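Local atomic coordinates of ketosynthase (Streptomyces sp. MSC090213JE08, PDB entry 6KXD), a protein that pairs with a partner subunit as the ishigamide ketosynthase/chain length factor of a highly reducing type II polyketide synthase, which probably builds the polyketide chain by condensation. Residues 268-282 against 356-370. Sequence-based numbering, arbitrary orientation.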
ATOM      1  N   ALA B 268      -8.486  -7.136  21.586  1.00 42.43           N
ATOM      2  CA  ALA B 268      -8.296  -6.118  20.554  1.00 40.84           C
ATOM      3  C   ALA B 268      -9.562  -5.969  19.710  1.00 36.29           C
ATOM      4  O   ALA B 268      -9.897  -4.858  19.299  1.00 39.62           O
ATOM      5  CB  ALA B 268      -7.131  -6.478  19.687  1.00 42.16           C
ATOM      6  N   VAL B 269     -10.179  -7.098  19.369  1.00 39.20           N
ATOM      7  CA  VAL B 269     -11.419  -7.078  18.603  1.00 41.67           C
ATOM      8  C   VAL B 269     -12.487  -6.341  19.415  1.00 42.75           C
ATOM      9  O   VAL B 269     -13.182  -5.509  18.903  1.00 42.17           O
ATOM     10  CB  VAL B 269     -11.917  -8.480  18.262  1.00 41.14           C
ATOM     11  CG1 VAL B 269     -13.320  -8.434  17.697  1.00 46.83           C
ATOM     12  CG2 VAL B 269     -10.969  -9.215  17.312  1.00 45.81           C
ATOM     13  N   THR B 270     -12.627  -6.731  20.673  1.00 43.13           N
ATOM     14  CA  THR B 270     -13.589  -6.077  21.586  1.00 39.83           C
ATOM     15  C   THR B 270     -13.370  -4.570  21.634  1.00 41.25           C
ATOM     16  O   THR B 270     -14.323  -3.824  21.435  1.00 41.45           O
ATOM     17  CB  THR B 270     -13.552  -6.698  22.985  1.00 43.22           C
ATOM     18  OG1 THR B 270     -13.874  -8.078  22.810  1.00 45.67           O
ATOM     19  CG2 THR B 270     -14.496  -5.996  23.941  1.00 46.78           C
ATOM     20  N   ALA B 271     -12.124  -4.126  21.804  1.00 40.22           N
ATOM     21  CA  ALA B 271     -11.834  -2.731  21.944  1.00 40.95           C
ATOM     22  C   ALA B 271     -12.117  -2.014  20.635  1.00 42.41           C
ATOM     23  O   ALA B 271     -12.665  -0.938  20.617  1.00 41.25           O
ATOM     24  CB  ALA B 271     -10.407  -2.497  22.377  1.00 46.55           C
ATOM     25  N   CYS B 272     -11.706  -2.647  19.532  1.00 39.19           N
ATOM     26  CA  CYS B 272     -11.895  -2.080  18.242  1.00 40.33           C
ATOM     27  C   CYS B 272     -13.383  -1.899  17.913  1.00 40.57           C
ATOM     28  O   CYS B 272     -13.788  -0.841  17.461  1.00 40.10           O
ATOM     29  CB  CYS B 272     -11.239  -2.984  17.208  1.00 42.90           C
ATOM     30  SG  CYS B 272     -11.002  -2.106  15.650  1.00 45.07           S
ATOM     31  N   ALA B 273     -14.181  -2.940  18.170  1.00 36.84           N
ATOM     32  CA  ALA B 273     -15.618  -2.950  17.883  1.00 39.69           C
ATOM     33  C   ALA B 273     -16.306  -1.897  18.757  1.00 40.38           C
ATOM     34  O   ALA B 273     -17.104  -1.105  18.293  1.00 39.17           O
ATOM     35  CB  ALA B 273     -16.192  -4.311  18.105  1.00 40.53           C
ATOM     36  N   ARG B 274     -15.923  -1.838  20.028  1.00 40.54           N
ATOM     37  CA  ARG B 274     -16.612  -0.880  20.931  1.00 46.27           C
ATOM     38  C   ARG B 274     -16.338   0.552  20.497  1.00 41.78           C
ATOM     39  O   ARG B 274     -17.260   1.391  20.476  1.00 43.17           O
ATOM     40  CB  ARG B 274     -16.177  -1.081  22.382  1.00 46.52           C
ATOM     41  CG  ARG B 274     -16.838  -2.299  22.981  1.00 49.97           C
ATOM     42  CD  ARG B 274     -16.709  -2.354  24.492  1.00 51.38           C
ATOM     43  NE  ARG B 274     -17.180  -3.658  24.927  1.00 55.56           N
ATOM     44  CZ  ARG B 274     -18.451  -4.062  24.958  1.00 69.38           C
ATOM     45  NH1 ARG B 274     -19.458  -3.214  24.810  1.00 66.43           N
ATOM     46  NH2 ARG B 274     -18.705  -5.344  25.146  1.00 77.81           N
ATOM     47  N   ARG B 275     -15.091   0.823  20.069  1.00 44.91           N
ATOM     48  CA  ARG B 275     -14.738   2.100  19.552  1.00 47.17           C
ATOM     49  C   ARG B 275     -15.530   2.368  18.265  1.00 44.52           C
ATOM     50  O   ARG B 275     -16.046   3.444  18.120  1.00 44.22           O
ATOM     51  CB  ARG B 275     -13.236   2.239  19.277  1.00 48.31           C
ATOM     52  CG  ARG B 275     -12.773   3.667  19.012  1.00 59.72           C
ATOM     53  CD  ARG B 275     -11.246   3.798  19.011  1.00 76.41           C
ATOM     54  NE  ARG B 275     -10.738   4.819  19.937  1.00 87.13           N
ATOM     55  CZ  ARG B 275     -10.435   4.614  21.229  1.00 89.46           C
ATOM     56  NH1 ARG B 275     -10.586   3.422  21.783  1.00 83.12           N
ATOM     57  NH2 ARG B 275      -9.982   5.610  21.974  1.00 87.37           N
ATOM     58  N   ALA B 276     -15.609   1.389  17.359  1.00 40.54           N
ATOM     59  CA  ALA B 276     -16.326   1.585  16.102  1.00 41.21           C
ATOM     60  C   ALA B 276     -17.810   1.894  16.383  1.00 42.58           C
ATOM     61  O   ALA B 276     -18.447   2.768  15.763  1.00 41.82           O
ATOM     62  CB  ALA B 276     -16.158   0.390  15.213  1.00 43.56           C
ATOM     63  N   LEU B 277     -18.382   1.178  17.332  1.00 40.03           N
ATOM     64  CA  LEU B 277     -19.792   1.398  17.652  1.00 41.93           C
ATOM     65  C   LEU B 277     -19.995   2.778  18.289  1.00 44.09           C
ATOM     66  O   LEU B 277     -20.898   3.543  17.874  1.00 45.63           O
ATOM     67  CB  LEU B 277     -20.255   0.264  18.553  1.00 41.13           C
ATOM     68  CG  LEU B 277     -20.446  -1.091  17.876  1.00 40.82           C
ATOM     69  CD1 LEU B 277     -20.554  -2.177  18.929  1.00 41.70           C
ATOM     70  CD2 LEU B 277     -21.675  -1.127  16.974  1.00 39.85           C
ATOM     71  N   ARG B 278     -19.149   3.127  19.253  1.00 42.91           N
ATOM     72  CA  ARG B 278     -19.196   4.474  19.853  1.00 49.15           C
ATOM     73  C   ARG B 278     -19.133   5.532  18.743  1.00 51.63           C
ATOM     74  O   ARG B 278     -20.009   6.426  18.638  1.00 48.79           O
ATOM     75  CB  ARG B 278     -18.074   4.630  20.887  1.00 56.59           C
ATOM     76  CG  ARG B 278     -17.873   6.059  21.379  1.00 67.83           C
ATOM     77  CD  ARG B 278     -17.126   6.161  22.700  1.00 73.97           C
ATOM     78  NE  ARG B 278     -16.102   5.130  22.862  1.00 76.19           N
ATOM     79  CZ  ARG B 278     -14.801   5.291  22.616  1.00 80.77           C
ATOM     80  NH1 ARG B 278     -14.347   6.433  22.121  1.00 80.76           N
ATOM     81  NH2 ARG B 278     -13.961   4.302  22.871  1.00 74.30           N
ATOM     82  N   ARG B 279     -18.138   5.421  17.863  1.00 46.57           N
ATOM     83  CA  ARG B 279     -17.905   6.453  16.842  1.00 45.63           C
ATOM     84  C   ARG B 279     -19.057   6.519  15.836  1.00 45.63           C
ATOM     85  O   ARG B 279     -19.335   7.553  15.276  1.00 47.97           O
ATOM     86  CB  ARG B 279     -16.544   6.250  16.174  1.00 52.00           C
ATOM     87  CG  ARG B 279     -15.374   6.625  17.082  1.00 63.75           C
ATOM     88  CD  ARG B 279     -14.136   7.080  16.331  1.00 74.36           C
ATOM     89  NE  ARG B 279     -13.921   8.525  16.341  1.00 88.97           N
ATOM     90  CZ  ARG B 279     -13.112   9.177  15.503  1.00 93.13           C
ATOM     91  NH1 ARG B 279     -12.564   8.543  14.480  1.00 84.09           N
ATOM     92  NH2 ARG B 279     -12.844  10.459  15.691  1.00 93.03           N
ATOM     93  N   ALA B 280     -19.722   5.398  15.597  1.00 46.11           N
ATOM     94  CA  ALA B 280     -20.891   5.353  14.770  1.00 46.61           C
ATOM     95  C   ALA B 280     -22.111   5.946  15.496  1.00 49.98           C
ATOM     96  O   ALA B 280     -23.145   6.191  14.862  1.00 50.33           O
ATOM     97  CB  ALA B 280     -21.142   3.925  14.381  1.00 43.35           C
ATOM     98  N   GLY B 281     -22.016   6.093  16.817  1.00 46.18           N
ATOM     99  CA  GLY B 281     -23.114   6.568  17.675  1.00 47.53           C
ATOM    100  C   GLY B 281     -24.200   5.522  17.829  1.00 54.46           C
ATOM    101  O   GLY B 281     -25.386   5.844  17.931  1.00 48.65           O
ATOM    102  N   VAL B 282     -23.815   4.250  17.848  1.00 42.60           N
ATOM    103  CA  VAL B 282     -24.795   3.231  18.019  1.00 44.27           C
ATOM    104  C   VAL B 282     -24.377   2.324  19.161  1.00 44.53           C
ATOM    105  O   VAL B 282     -23.227   2.228  19.531  1.00 45.34           O
ATOM    106  CB  VAL B 282     -25.097   2.439  16.737  1.00 51.63           C
ATOM    107  CG1 VAL B 282     -25.479   3.378  15.605  1.00 50.37           C
ATOM    108  CG2 VAL B 282     -23.957   1.530  16.338  1.00 47.03           C
ATOM    109  N   LEU B 356     -22.080  -4.722  11.421  1.00 35.59           N
ATOM    110  CA  LEU B 356     -20.715  -4.652  11.901  1.00 35.88           C
ATOM    111  C   LEU B 356     -19.928  -5.742  11.177  1.00 37.34           C
ATOM    112  O   LEU B 356     -20.363  -6.910  11.156  1.00 41.20           O
ATOM    113  CB  LEU B 356     -20.680  -4.920  13.403  1.00 37.53           C
ATOM    114  CG  LEU B 356     -19.344  -4.710  14.101  1.00 42.92           C
ATOM    115  CD1 LEU B 356     -19.564  -4.283  15.537  1.00 45.06           C
ATOM    116  CD2 LEU B 356     -18.544  -5.998  14.102  1.00 43.73           C
ATOM    117  N   VAL B 357     -18.781  -5.368  10.619  1.00 36.62           N
ATOM    118  CA  VAL B 357     -17.875  -6.345  10.003  1.00 37.25           C
ATOM    119  C   VAL B 357     -16.535  -6.220  10.729  1.00 37.71           C
ATOM    120  O   VAL B 357     -16.142  -5.163  11.093  1.00 39.11           O
ATOM    121  CB  VAL B 357     -17.735  -6.158   8.484  1.00 40.03           C
ATOM    122  CG1 VAL B 357     -19.085  -6.217   7.816  1.00 38.96           C
ATOM    123  CG2 VAL B 357     -16.997  -4.905   8.101  1.00 47.15           C
ATOM    124  N   CYS B 358     -15.903  -7.347  11.009  1.00 37.75           N
ATOM    125  CA  CYS B 358     -14.731  -7.350  11.800  1.00 38.23           C
ATOM    126  C   CYS B 358     -13.742  -8.284  11.092  1.00 36.03           C
ATOM    127  O   CYS B 358     -14.146  -9.342  10.563  1.00 38.31           O
ATOM    128  CB  CYS B 358     -15.042  -7.896  13.204  1.00 43.43           C
ATOM    129  SG  CYS B 358     -13.531  -7.929  14.191  1.00 59.92           S
ATOM    130  N   ALA B 359     -12.465  -7.924  11.098  1.00 36.40           N
ATOM    131  CA  ALA B 359     -11.445  -8.836  10.606  1.00 39.19           C
ATOM    132  C   ALA B 359     -10.194  -8.717  11.458  1.00 38.87           C
ATOM    133  O   ALA B 359      -9.946  -7.687  12.050  1.00 39.00           O
ATOM    134  CB  ALA B 359     -11.110  -8.564   9.175  1.00 40.81           C
ATOM    135  N   VAL B 360      -9.456  -9.836  11.476  1.00 36.61           N
ATOM    136  CA  VAL B 360      -8.156  -9.973  12.127  1.00 37.01           C
ATOM    137  C   VAL B 360      -7.195 -10.607  11.133  1.00 38.83           C
ATOM    138  O   VAL B 360      -7.551 -11.414  10.344  1.00 40.04           O
ATOM    139  CB  VAL B 360      -8.257 -10.812  13.414  1.00 39.84           C
ATOM    140  CG1 VAL B 360      -9.203 -10.122  14.361  1.00 42.14           C
ATOM    141  CG2 VAL B 360      -8.722 -12.246  13.153  1.00 45.86           C
ATOM    142  N   ASP B 361      -5.959 -10.158  11.209  1.00 38.15           N
ATOM    143  CA  ASP B 361      -4.985 -10.574  10.290  1.00 45.21           C
ATOM    144  C   ASP B 361      -3.825 -11.144  11.094  1.00 47.67           C
ATOM    145  O   ASP B 361      -3.562 -10.732  12.246  1.00 47.01           O
ATOM    146  CB  ASP B 361      -4.617  -9.409   9.390  1.00 42.78           C
ATOM    147  CG  ASP B 361      -3.648  -9.824   8.302  1.00 50.80           C
ATOM    148  OD1 ASP B 361      -4.083 -10.601   7.429  1.00 46.48           O
ATOM    149  OD2 ASP B 361      -2.470  -9.396   8.369  1.00 52.97           O
ATOM    150  N   ARG B 362      -3.112 -12.095  10.488  1.00 52.40           N
ATOM    151  CA  ARG B 362      -1.979 -12.713  11.158  1.00 56.23           C
ATOM    152  C   ARG B 362      -0.983 -11.649  11.607  1.00 50.00           C
ATOM    153  O   ARG B 362      -0.451 -11.738  12.667  1.00 50.23           O
ATOM    154  CB  ARG B 362      -1.249 -13.713  10.257  1.00 60.32           C
ATOM    155  CG  ARG B 362       0.120 -14.098  10.805  1.00 67.11           C
ATOM    156  CD  ARG B 362       0.519 -15.535  10.558  1.00 72.48           C
ATOM    157  NE  ARG B 362      -0.164 -16.115   9.418  1.00 67.30           N
ATOM    158  CZ  ARG B 362       0.103 -15.833   8.157  1.00 66.18           C
ATOM    159  NH1 ARG B 362       0.876 -14.805   7.847  1.00 70.55           N
ATOM    160  NH2 ARG B 362      -0.397 -16.605   7.212  1.00 61.77           N
ATOM    161  N   ASP B 363      -0.777 -10.614  10.795  1.00 50.51           N
ATOM    162  CA  ASP B 363       0.300  -9.671  11.039  1.00 53.31           C
ATOM    163  C   ASP B 363      -0.069  -8.703  12.180  1.00 56.18           C
ATOM    164  O   ASP B 363       0.688  -7.785  12.415  1.00 57.07           O
ATOM    165  CB  ASP B 363       0.702  -9.006   9.720  1.00 57.58           C
ATOM    166  CG  ASP B 363       1.233 -10.008   8.680  1.00 58.29           C
ATOM    167  OD1 ASP B 363       1.756 -11.071   9.076  1.00 57.50           O
ATOM    168  OD2 ASP B 363       1.110  -9.728   7.474  1.00 61.83           O
ATOM    169  N   GLY B 364      -1.196  -8.941  12.890  1.00 55.06           N
ATOM    170  CA  GLY B 364      -1.515  -8.289  14.198  1.00 50.23           C
ATOM    171  C   GLY B 364      -2.665  -7.267  14.127  1.00 50.39           C
ATOM    172  O   GLY B 364      -3.227  -6.837  15.157  1.00 48.26           O
ATOM    173  N   ALA B 365      -3.059  -6.897  12.911  1.00 41.66           N
ATOM    174  CA  ALA B 365      -4.064  -5.865  12.699  1.00 40.87           C
ATOM    175  C   ALA B 365      -5.467  -6.386  13.016  1.00 41.32           C
ATOM    176  O   ALA B 365      -5.802  -7.542  12.766  1.00 39.40           O
ATOM    177  CB  ALA B 365      -3.987  -5.368  11.293  1.00 42.29           C
ATOM    178  N   VAL B 366      -6.294  -5.498  13.572  1.00 38.55           N
ATOM    179  CA  VAL B 366      -7.678  -5.708  13.748  1.00 35.19           C
ATOM    180  C   VAL B 366      -8.425  -4.503  13.158  1.00 31.96           C
ATOM    181  O   VAL B 366      -7.973  -3.368  13.225  1.00 36.96           O
ATOM    182  CB  VAL B 366      -7.992  -5.901  15.246  1.00 41.50           C
ATOM    183  CG1 VAL B 366      -9.485  -5.990  15.478  1.00 42.73           C
ATOM    184  CG2 VAL B 366      -7.264  -7.145  15.787  1.00 47.35           C
ATOM    185  N   ALA B 367      -9.533  -4.773  12.487  1.00 38.42           N
ATOM    186  CA  ALA B 367     -10.354  -3.670  11.973  1.00 37.83           C
ATOM    187  C   ALA B 367     -11.836  -4.043  12.070  1.00 35.07           C
ATOM    188  O   ALA B 367     -12.253  -5.216  11.927  1.00 35.75           O
ATOM    189  CB  ALA B 367      -9.930  -3.336  10.575  1.00 35.95           C
ATOM    190  N   VAL B 368     -12.648  -2.994  12.290  1.00 35.54           N
ATOM    191  CA  VAL B 368     -14.030  -3.127  12.409  1.00 36.11           C
ATOM    192  C   VAL B 368     -14.682  -1.998  11.629  1.00 34.89           C
ATOM    193  O   VAL B 368     -14.218  -0.882  11.717  1.00 39.85           O
ATOM    194  CB  VAL B 368     -14.471  -3.094  13.881  1.00 38.28           C
ATOM    195  CG1 VAL B 368     -15.985  -3.057  13.987  1.00 39.23           C
ATOM    196  CG2 VAL B 368     -13.911  -4.264  14.663  1.00 40.90           C
ATOM    197  N   ALA B 369     -15.733  -2.335  10.876  1.00 38.33           N
ATOM    198  CA  ALA B 369     -16.549  -1.316  10.261  1.00 38.48           C
ATOM    199  C   ALA B 369     -17.989  -1.462  10.738  1.00 35.82           C
ATOM    200  O   ALA B 369     -18.545  -2.570  10.779  1.00 38.47           O
ATOM    201  CB  ALA B 369     -16.479  -1.346   8.754  1.00 36.88           C
ATOM    202  N   VAL B 370     -18.619  -0.301  10.951  1.00 39.28           N
ATOM    203  CA  VAL B 370     -20.052  -0.229  11.297  1.00 37.84           C
ATOM    204  C   VAL B 370     -20.792   0.455  10.147  1.00 35.46           C
ATOM    205  O   VAL B 370     -20.385   1.529   9.685  1.00 37.99           O
ATOM    206  CB  VAL B 370     -20.247   0.503  12.631  1.00 39.53           C
ATOM    207  CG1 VAL B 370     -21.712   0.652  12.997  1.00 44.49           C
ATOM    208  CG2 VAL B 370     -19.507  -0.205  13.738  1.00 37.27           C
TER
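With CG1 anti to the backbone N (chi1 170°), Val269 sends that methyl to SG of Cys358, 3.5 Å away, while the side chains of Val269 and Val360 cross at about a right angle, CG2 of Val269 3.6 Å from CG1 of Val360. Val368 takes the same torsion (chi1 173°): its CG1 lies 3.7 Å from CB of Ala276, and its CG2 rests against both SG of Cys272 and the backbone N of Ala273. Val370 straddles the last turns of the helix, its CG2 3.7 Å from CB of Ala276 and its CG1 3.6 Å from CB of Ala280. Ala273, Ala276 and Ala280 are small, consistent with the axes of helix 268-280 and strand 365-370 approaching to 7.6 Å at 29°. Leu277 and Leu356 cross, CG of Leu277 4.1 Å from CD1 of Leu356; CD2 of Leu277 also meets Val370. Cut back to an alanine, Leu277 would lose CG, CD1 and CD2, probably opening a gap beside Leu356 and Val370. No hydrogen bond joins the segments; this is buried apolar helix-on-sheet packing in a thiolase-type ketosynthase fold. Hairpin 356-370 continues its sheet through strands 287-291 and 250-259, helix 298-310 flanks Ala273, and helix 180-193 packs against the other face through Val357, Ala367 and Ala369.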